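PDB 2YV3: aspartate-semialdehyde dehydrogenase from Thermus thermophilus, which probably catalyses the NADPH-dependent reductive dephosphorylation of L-aspartyl-4-phosphate to L-aspartate-semialdehyde, a step toward lysine, methionine and threonine. Local coordinates for residues F25-L30 against L43-E48; R139-K144 against P252-E257; E163-E168 against H185-N190. All coordinates share one frame; numbering follows the deposited sequence.

Contact 1: residues F25-L30 against L43-E48; sequences FPLSEL and LAFRGE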
loop_
_atom_site.group_PDB
_atom_site.type_symbol
_atom_site.label_atom_id
_atom_site.label_comp_id
_atom_site.label_asym_id
_atom_site.label_seq_id
_atom_site.Cartn_x
_atom_site.Cartn_y
_atom_site.Cartn_z
ATOM N N PHE A 25 12.748 33.130 1.616
ATOM C CA PHE A 25 14.179 32.951 1.380
ATOM C C PHE A 25 14.733 34.243 0.802
ATOM O O PHE A 25 14.343 34.677 -0.277
ATOM C CB PHE A 25 14.455 31.785 0.428
ATOM C CG PHE A 25 15.879 31.288 0.492
ATOM C CD1 PHE A 25 16.875 31.873 -0.285
ATOM C CD2 PHE A 25 16.237 30.270 1.385
ATOM C CE1 PHE A 25 18.217 31.452 -0.167
ATOM C CE2 PHE A 25 17.567 29.844 1.508
ATOM C CZ PHE A 25 18.554 30.433 0.737
ATOM N N PRO A 26 15.668 34.864 1.527
ATOM C CA PRO A 26 16.335 36.119 1.183
ATOM C C PRO A 26 17.296 36.016 0.027
ATOM O O PRO A 26 18.480 35.780 0.228
ATOM C CB PRO A 26 17.065 36.475 2.471
ATOM C CG PRO A 26 17.565 35.126 2.905
ATOM C CD PRO A 26 16.326 34.241 2.694
ATOM N N LEU A 27 16.795 36.165 -1.188
ATOM C CA LEU A 27 17.688 36.133 -2.329
ATOM C C LEU A 27 18.130 37.572 -2.601
ATOM O O LEU A 27 17.912 38.462 -1.772
ATOM C CB LEU A 27 17.005 35.523 -3.574
ATOM C CG LEU A 27 15.532 35.724 -3.959
ATOM C CD1 LEU A 27 14.673 34.622 -3.375
ATOM C CD2 LEU A 27 15.081 37.102 -3.515
ATOM N N SER A 28 18.770 37.776 -3.749
ATOM C CA SER A 28 19.264 39.088 -4.186
ATOM C C SER A 28 18.933 39.055 -5.655
ATOM O O SER A 28 18.463 40.030 -6.244
ATOM C CB SER A 28 20.795 39.191 -3.984
ATOM O OG SER A 28 21.442 40.079 -4.890
ATOM N N GLU A 29 19.176 37.880 -6.214
ATOM C CA GLU A 29 18.946 37.595 -7.605
ATOM C C GLU A 29 17.843 36.562 -7.685
ATOM O O GLU A 29 17.365 36.066 -6.672
ATOM C CB GLU A 29 20.228 37.050 -8.239
ATOM C CG GLU A 29 20.038 36.396 -9.602
ATOM C CD GLU A 29 19.474 37.363 -10.638
ATOM O OE1 GLU A 29 20.127 38.403 -10.879
ATOM O OE2 GLU A 29 18.391 37.088 -11.216
ATOM N N LEU A 30 17.468 36.222 -8.908
ATOM C CA LEU A 30 16.409 35.277 -9.170
ATOM C C LEU A 30 16.675 34.702 -10.564
ATOM O O LEU A 30 16.353 35.341 -11.564
ATOM C CB LEU A 30 15.073 36.028 -9.151
ATOM C CG LEU A 30 14.849 37.144 -10.199
ATOM C CD1 LEU A 30 13.447 37.683 -10.047
ATOM C CD2 LEU A 30 15.865 38.279 -10.048
ATOM N N LEU A 43 7.323 31.688 -15.449
ATOM C CA LEU A 43 6.764 31.199 -14.201
ATOM C C LEU A 43 6.374 32.444 -13.404
ATOM O O LEU A 43 6.279 33.539 -13.954
ATOM C CB LEU A 43 7.796 30.357 -13.429
ATOM C CG LEU A 43 8.251 29.026 -14.034
ATOM C CD1 LEU A 43 8.682 29.235 -15.465
ATOM C CD2 LEU A 43 9.398 28.450 -13.216
ATOM N N ALA A 44 6.164 32.283 -12.108
ATOM C CA ALA A 44 5.744 33.403 -11.287
ATOM C C ALA A 44 6.345 33.317 -9.912
ATOM O O ALA A 44 6.349 32.258 -9.280
ATOM C CB ALA A 44 4.228 33.421 -11.183
ATOM N N PHE A 45 6.836 34.448 -9.445
ATOM C CA PHE A 45 7.447 34.513 -8.144
ATOM C C PHE A 45 7.019 35.836 -7.530
ATOM O O PHE A 45 6.883 36.837 -8.233
ATOM C CB PHE A 45 8.967 34.441 -8.298
ATOM C CG PHE A 45 9.690 34.166 -7.022
ATOM C CD1 PHE A 45 9.324 33.084 -6.223
ATOM C CD2 PHE A 45 10.731 34.979 -6.615
ATOM C CE1 PHE A 45 9.988 32.819 -5.034
ATOM C CE2 PHE A 45 11.405 34.723 -5.429
ATOM C CZ PHE A 45 11.034 33.642 -4.635
ATOM N N ARG A 46 6.803 35.843 -6.223
ATOM C CA ARG A 46 6.367 37.053 -5.545
ATOM C C ARG A 46 5.309 37.804 -6.396
ATOM O O ARG A 46 5.162 39.034 -6.316
ATOM C CB ARG A 46 7.581 37.929 -5.240
ATOM C CG ARG A 46 8.516 37.310 -4.199
ATOM C CD ARG A 46 9.619 38.286 -3.768
ATOM N NE ARG A 46 10.401 37.792 -2.631
ATOM C CZ ARG A 46 11.596 37.195 -2.714
ATOM N NH1 ARG A 46 12.172 37.016 -3.891
ATOM N NH2 ARG A 46 12.209 36.765 -1.614
ATOM N N GLY A 47 4.569 37.032 -7.195
ATOM C CA GLY A 47 3.527 37.573 -8.042
ATOM C C GLY A 47 4.107 38.169 -9.298
ATOM O O GLY A 47 3.404 38.457 -10.271
ATOM N N GLU A 48 5.415 38.354 -9.268
ATOM C CA GLU A 48 6.130 38.926 -10.393
ATOM C C GLU A 48 6.522 37.799 -11.351
ATOM O O GLU A 48 6.898 36.696 -10.932
ATOM C CB GLU A 48 7.370 39.659 -9.871
ATOM C CG GLU A 48 7.117 40.354 -8.518
ATOM C CD GLU A 48 8.395 40.657 -7.738
ATOM O OE1 GLU A 48 9.236 39.744 -7.574
ATOM O OE2 GLU A 48 8.549 41.810 -7.282
#
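L27 meets both F45 and R46 with the end of its side chain. Its CD1 lies at the edge of the F45 ring, near the ring plane, 3.9 Å from F45 CE2. The R46 guanidinium comes in from the opposite direction, with L27 CG at its edge and in its plane. Beyond L27, R46 NH2 makes a weak hydrogen bond to the backbone oxygen F25 O (3.3 Å, 134° at the hydrogen). The R46 chain is extended from CG to NE, which carries the charged end across to the 25-30 loop. F45 CG stands anti to the backbone N (chi1 -166°), which carries its ring toward the same loop. R46 CG lies above one face of the F45 ring, toward its rim. An alanine in place of L27 would remove both methyls and is likely to leave the F45 edge and the guanidinium without their apolar neighbour. F45 to E48 form a type I' turn between strands 42-45 and 48-54. This hairpin is at the margin of the Rossmann-type NAD-binding domain, strand 42-45 being outermost in its sheet. F45 also packs on L17 and E21 of helix 11-22, while F25 reaches I323 and W327 of helix 319-327.

Contact 2: residues R139-K144 against P252-E257; sequences RAFQAK and PEAARE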
loop_
_atom_site.group_PDB
_atom_site.type_symbol
_atom_site.label_atom_id
_atom_site.label_comp_id
_atom_site.label_asym_id
_atom_site.label_seq_id
_atom_site.Cartn_x
_atom_site.Cartn_y
_atom_site.Cartn_z
ATOM N N ARG A 139 17.995 7.356 16.847
ATOM C CA ARG A 139 18.760 7.991 17.912
ATOM C C ARG A 139 18.376 7.533 19.330
ATOM O O ARG A 139 19.244 7.275 20.168
ATOM C CB ARG A 139 18.647 9.513 17.786
ATOM C CG ARG A 139 17.225 10.053 17.803
ATOM C CD ARG A 139 17.094 11.404 17.069
ATOM N NE ARG A 139 17.806 12.503 17.713
ATOM C CZ ARG A 139 19.133 12.622 17.770
ATOM N NH1 ARG A 139 19.912 11.702 17.216
ATOM N NH2 ARG A 139 19.685 13.671 18.380
ATOM N N ALA A 140 17.080 7.413 19.591
ATOM C CA ALA A 140 16.595 6.996 20.912
ATOM C C ALA A 140 16.620 5.494 21.169
ATOM O O ALA A 140 17.067 5.060 22.224
ATOM C CB ALA A 140 15.158 7.518 21.143
ATOM N N PHE A 141 16.161 4.711 20.197
ATOM C CA PHE A 141 16.061 3.267 20.348
ATOM C C PHE A 141 16.981 2.367 19.538
ATOM O O PHE A 141 16.894 1.146 19.655
ATOM C CB PHE A 141 14.633 2.846 20.040
ATOM C CG PHE A 141 13.586 3.647 20.768
ATOM C CD1 PHE A 141 13.573 3.711 22.161
ATOM C CD2 PHE A 141 12.578 4.300 20.051
ATOM C CE1 PHE A 141 12.583 4.401 22.828
ATOM C CE2 PHE A 141 11.576 4.997 20.715
ATOM C CZ PHE A 141 11.581 5.045 22.110
ATOM N N GLN A 142 17.848 2.941 18.718
ATOM C CA GLN A 142 18.735 2.140 17.883
ATOM C C GLN A 142 17.995 1.008 17.174
ATOM O O GLN A 142 17.627 0.004 17.781
ATOM C CB GLN A 142 19.893 1.545 18.696
ATOM C CG GLN A 142 21.078 2.488 18.892
ATOM C CD GLN A 142 22.414 1.766 18.773
ATOM O OE1 GLN A 142 22.673 1.082 17.772
ATOM N NE2 GLN A 142 23.268 1.917 19.787
ATOM N N ALA A 143 17.792 1.176 15.876
ATOM C CA ALA A 143 17.116 0.179 15.083
ATOM C C ALA A 143 18.154 -0.842 14.619
ATOM O O ALA A 143 19.345 -0.707 14.894
ATOM C CB ALA A 143 16.437 0.848 13.879
ATOM N N LYS A 144 17.686 -1.869 13.925
ATOM C CA LYS A 144 18.552 -2.901 13.413
ATOM C C LYS A 144 17.840 -3.601 12.273
ATOM O O LYS A 144 18.439 -4.411 11.572
ATOM C CB LYS A 144 18.884 -3.921 14.500
ATOM C CG LYS A 144 18.011 -3.882 15.753
ATOM C CD LYS A 144 18.102 -5.196 16.534
ATOM C CE LYS A 144 19.534 -5.570 16.904
ATOM N NZ LYS A 144 19.647 -7.020 17.245
ATOM N N PRO A 252 5.108 2.190 22.597
ATOM C CA PRO A 252 4.418 3.131 21.719
ATOM C C PRO A 252 4.246 4.472 22.442
ATOM O O PRO A 252 4.117 5.522 21.802
ATOM C CB PRO A 252 3.103 2.411 21.401
ATOM C CG PRO A 252 3.082 1.207 22.333
ATOM C CD PRO A 252 4.500 0.859 22.504
ATOM N N GLU A 253 4.280 4.431 23.774
ATOM C CA GLU A 253 4.152 5.652 24.564
ATOM C C GLU A 253 5.474 6.382 24.758
ATOM O O GLU A 253 5.489 7.517 25.216
ATOM C CB GLU A 253 3.504 5.378 25.930
ATOM C CG GLU A 253 3.870 4.040 26.574
ATOM C CD GLU A 253 3.069 2.863 26.010
ATOM O OE1 GLU A 253 1.818 2.878 26.146
ATOM O OE2 GLU A 253 3.688 1.929 25.440
ATOM N N ALA A 254 6.585 5.748 24.408
ATOM C CA ALA A 254 7.873 6.405 24.547
ATOM C C ALA A 254 8.283 6.950 23.183
ATOM O O ALA A 254 8.996 7.950 23.084
ATOM C CB ALA A 254 8.914 5.423 25.073
ATOM N N ALA A 255 7.830 6.291 22.123
ATOM C CA ALA A 255 8.152 6.737 20.773
ATOM C C ALA A 255 7.300 7.952 20.444
ATOM O O ALA A 255 7.687 8.779 19.618
ATOM C CB ALA A 255 7.892 5.617 19.764
ATOM N N ARG A 256 6.151 8.044 21.120
ATOM C CA ARG A 256 5.185 9.122 20.963
ATOM C C ARG A 256 5.705 10.438 21.502
ATOM O O ARG A 256 5.875 11.400 20.751
ATOM C CB ARG A 256 3.892 8.759 21.683
ATOM C CG ARG A 256 2.698 8.599 20.757
ATOM C CD ARG A 256 1.641 7.690 21.368
ATOM N NE ARG A 256 0.919 8.310 22.481
ATOM C CZ ARG A 256 0.346 7.626 23.470
ATOM N NH1 ARG A 256 0.420 6.296 23.493
ATOM N NH2 ARG A 256 -0.321 8.264 24.419
ATOM N N GLU A 257 5.938 10.494 22.809
ATOM C CA GLU A 257 6.455 11.711 23.428
ATOM C C GLU A 257 7.720 12.121 22.667
ATOM O O GLU A 257 7.863 13.272 22.269
ATOM C CB GLU A 257 6.740 11.465 24.928
ATOM C CG GLU A 257 5.466 11.419 25.812
ATOM C CD GLU A 257 5.599 10.533 27.067
ATOM O OE1 GLU A 257 5.772 9.296 26.927
ATOM O OE2 GLU A 257 5.520 11.072 28.204
#
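F141 points its ring edge at the backbone of helix 252-259, next to A254 and A255. The contact lies in the dimerisation domain of the aspartate-semialdehyde dehydrogenase family. It joins the end of helix 125-141 to helix 252-259, two helices of an alpha/beta fold with a mixed five-stranded sheet. The side-chain contacts across the two segments are apolar. F141 CZ lies 4.0 Å from A254 CB. The neighbouring ring atom, F141 CE2, is 3.9 Å from A255 CB. Two small side chains thus let the ring edge come close to the helix backbone. The torsion chi1 of -50° sets F141 CG anti to its own carbonyl carbon, and the ring leads toward the second helix. One ring face is covered within the same segment by A140 CB, over the ring centre. The backbone contributes hydrogen bonds outside the pair: F141 and Q142 both bond to A247, in the loop that follows strand 237-246. Q142 has positive phi and is the first residue to leave the helical conformation, just before strand 143-151. V250 of that loop also packs on F141. The ring edge also meets the main chain of the second helix. Nearest there is A255 CA, in the ring plane and 3.8 Å from F141 CE2.

Contact 3: residues E163-E168 against H185-N190; sequences EELLTE and HPLPFN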
loop_
_atom_site.group_PDB
_atom_site.type_symbol
_atom_site.label_atom_id
_atom_site.label_comp_id
_atom_site.label_asym_id
_atom_site.label_seq_id
_atom_site.Cartn_x
_atom_site.Cartn_y
_atom_site.Cartn_z
ATOM N N GLU A 163 -0.841 14.474 -14.149
ATOM C CA GLU A 163 -1.907 14.866 -15.054
ATOM C C GLU A 163 -2.566 13.626 -15.639
ATOM O O GLU A 163 -3.792 13.534 -15.746
ATOM C CB GLU A 163 -1.305 15.694 -16.180
ATOM C CG GLU A 163 -1.897 17.054 -16.377
ATOM C CD GLU A 163 -1.387 17.700 -17.663
ATOM O OE1 GLU A 163 -0.205 18.092 -17.696
ATOM O OE2 GLU A 163 -2.162 17.807 -18.647
ATOM N N GLU A 164 -1.726 12.673 -16.023
ATOM C CA GLU A 164 -2.180 11.428 -16.619
ATOM C C GLU A 164 -3.226 10.776 -15.729
ATOM O O GLU A 164 -4.278 10.327 -16.192
ATOM C CB GLU A 164 -1.004 10.477 -16.795
ATOM C CG GLU A 164 -1.058 9.673 -18.083
ATOM C CD GLU A 164 -0.813 8.195 -17.849
ATOM O OE1 GLU A 164 0.141 7.879 -17.108
ATOM O OE2 GLU A 164 -1.566 7.355 -18.404
ATOM N N LEU A 165 -2.934 10.734 -14.440
ATOM C CA LEU A 165 -3.846 10.113 -13.511
ATOM C C LEU A 165 -5.215 10.806 -13.498
ATOM O O LEU A 165 -6.241 10.151 -13.323
ATOM C CB LEU A 165 -3.204 10.076 -12.113
ATOM C CG LEU A 165 -3.882 9.285 -10.983
ATOM C CD1 LEU A 165 -4.440 7.974 -11.471
ATOM C CD2 LEU A 165 -2.854 9.023 -9.897
ATOM N N LEU A 166 -5.236 12.117 -13.701
ATOM C CA LEU A 166 -6.490 12.840 -13.692
ATOM C C LEU A 166 -7.311 12.449 -14.906
ATOM O O LEU A 166 -8.433 11.948 -14.791
ATOM C CB LEU A 166 -6.239 14.357 -13.717
ATOM C CG LEU A 166 -5.444 15.011 -12.578
ATOM C CD1 LEU A 166 -5.168 16.449 -12.948
ATOM C CD2 LEU A 166 -6.202 14.906 -11.245
ATOM N N THR A 167 -6.731 12.699 -16.072
ATOM C CA THR A 167 -7.355 12.403 -17.336
ATOM C C THR A 167 -7.683 10.928 -17.471
ATOM O O THR A 167 -8.770 10.579 -17.884
ATOM C CB THR A 167 -6.442 12.854 -18.503
ATOM O OG1 THR A 167 -6.919 12.312 -19.737
ATOM C CG2 THR A 167 -5.027 12.388 -18.280
ATOM N N GLU A 168 -6.762 10.052 -17.108
ATOM C CA GLU A 168 -7.023 8.623 -17.226
ATOM C C GLU A 168 -8.150 8.110 -16.342
ATOM O O GLU A 168 -9.043 7.402 -16.814
ATOM C CB GLU A 168 -5.748 7.825 -16.953
ATOM C CG GLU A 168 -4.678 8.001 -18.033
ATOM C CD GLU A 168 -5.240 7.866 -19.454
ATOM O OE1 GLU A 168 -5.605 8.910 -20.051
ATOM O OE2 GLU A 168 -5.333 6.719 -19.966
ATOM N N HIS A 185 2.193 0.638 -16.521
ATOM C CA HIS A 185 0.872 0.118 -16.860
ATOM C C HIS A 185 -0.168 1.221 -16.602
ATOM O O HIS A 185 0.190 2.358 -16.305
ATOM C CB HIS A 185 0.572 -1.093 -15.961
ATOM C CG HIS A 185 1.545 -2.222 -16.107
ATOM N ND1 HIS A 185 1.364 -3.254 -17.002
ATOM C CD2 HIS A 185 2.707 -2.486 -15.460
ATOM C CE1 HIS A 185 2.370 -4.106 -16.899
ATOM N NE2 HIS A 185 3.199 -3.663 -15.972
ATOM N N PRO A 186 -1.471 0.902 -16.738
ATOM C CA PRO A 186 -2.481 1.941 -16.482
ATOM C C PRO A 186 -2.692 2.010 -14.965
ATOM O O PRO A 186 -3.060 1.014 -14.355
ATOM C CB PRO A 186 -3.726 1.418 -17.210
ATOM C CG PRO A 186 -3.191 0.418 -18.186
ATOM C CD PRO A 186 -2.080 -0.246 -17.427
ATOM N N LEU A 187 -2.451 3.169 -14.356
ATOM C CA LEU A 187 -2.592 3.292 -12.905
ATOM C C LEU A 187 -3.974 3.611 -12.338
ATOM O O LEU A 187 -4.184 3.491 -11.134
ATOM C CB LEU A 187 -1.581 4.306 -12.355
ATOM C CG LEU A 187 -1.557 4.464 -10.820
ATOM C CD1 LEU A 187 -1.023 3.200 -10.152
ATOM C CD2 LEU A 187 -0.693 5.645 -10.457
ATOM N N PRO A 188 -4.935 4.025 -13.178
ATOM C CA PRO A 188 -6.241 4.310 -12.563
ATOM C C PRO A 188 -6.852 3.062 -11.927
ATOM O O PRO A 188 -6.963 2.030 -12.569
ATOM C CB PRO A 188 -7.061 4.850 -13.731
ATOM C CG PRO A 188 -6.036 5.559 -14.539
ATOM C CD PRO A 188 -4.875 4.576 -14.541
ATOM N N PHE A 189 -7.221 3.168 -10.653
ATOM C CA PHE A 189 -7.807 2.059 -9.900
ATOM C C PHE A 189 -6.934 0.820 -9.906
ATOM O O PHE A 189 -7.375 -0.279 -10.221
ATOM C CB PHE A 189 -9.191 1.750 -10.459
ATOM C CG PHE A 189 -10.200 2.790 -10.116
ATOM C CD1 PHE A 189 -10.650 2.921 -8.809
ATOM C CD2 PHE A 189 -10.658 3.676 -11.075
ATOM C CE1 PHE A 189 -11.544 3.925 -8.463
ATOM C CE2 PHE A 189 -11.553 4.685 -10.738
ATOM C CZ PHE A 189 -11.996 4.810 -9.429
ATOM N N ASN A 190 -5.683 0.988 -9.527
ATOM C CA ASN A 190 -4.789 -0.146 -9.554
ATOM C C ASN A 190 -3.480 0.167 -8.850
ATOM O O ASN A 190 -3.209 1.319 -8.513
ATOM C CB ASN A 190 -4.528 -0.498 -11.013
ATOM C CG ASN A 190 -3.573 -1.645 -11.171
ATOM O OD1 ASN A 190 -3.731 -2.683 -10.541
ATOM N ND2 ASN A 190 -2.573 -1.469 -12.032
HETATM O O HOH W 1 -2.407 5.100 -17.010
#
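P188 sets its ring against the side of helix 159-173, between L165 and E168. These two residues are three apart in the helix, so both reach the same loop. This is helix-to-loop packing in the dimerisation domain, by a loop that itself meets the second subunit. The proline ring approaches with CG first. P188 CG lies 3.3 Å from E168 CB, against the base of the glutamate rather than its carboxylate. The E168 chain bends at chi2 (-47°), and its end leads away from the loop. There the carboxylate has other partners: OE2 accepts a hydrogen bond from the backbone N of K179, and OE1 forms a salt bridge with R171. The apolar part of E168 is thus left to the proline while its charge is met elsewhere. L165 presents its two methyls to different partners. Its CD1 is 4.2 Å from P188 CG. Its CD2 is 4.0 Å from L187 CD2, where the two leucine side chains cross at a slant. In both leucines CG is anti to the backbone N, at chi1 -171° in L165 and -176° in L187, which brings the branched ends together. L187 lies near R231, predicted to bind substrate, so this packing adjoins the probable active site. Elsewhere on the loop, N190 OD1 accepts a hydrogen bond from L280 N of the second subunit, and the H185 ring meets that of Y276 of the same subunit. Within the loop, N190 ND2 makes a weak bond to P186 O. Between these two segments the polar link is a water, which donates to E164 OE2 at 2.8 Å and accepts from the backbone N of L187 at 3.3 Å.

Contact 1 comes first along the chain and lies in the NAD-binding domain, on the margin of its seven-stranded sheet. Contacts 2 and 3 both belong to the dimerisation domain. Contact 3 is nested inside the loop that contact 2 closes, and strand 143-151 leads from one to helix 159-173 of the other. The three stay apart. The centres of contacts 1 and 2 are about 41 Å apart. Those of contacts 1 and 3 are about 34 Å apart. Those of contacts 2 and 3 are about 38 Å apart. None touches another. Each therefore packs a separate part of the subunit. Of the three, contact 3 alone has segments that the second subunit touches, and it also lies near predicted substrate-binding residues.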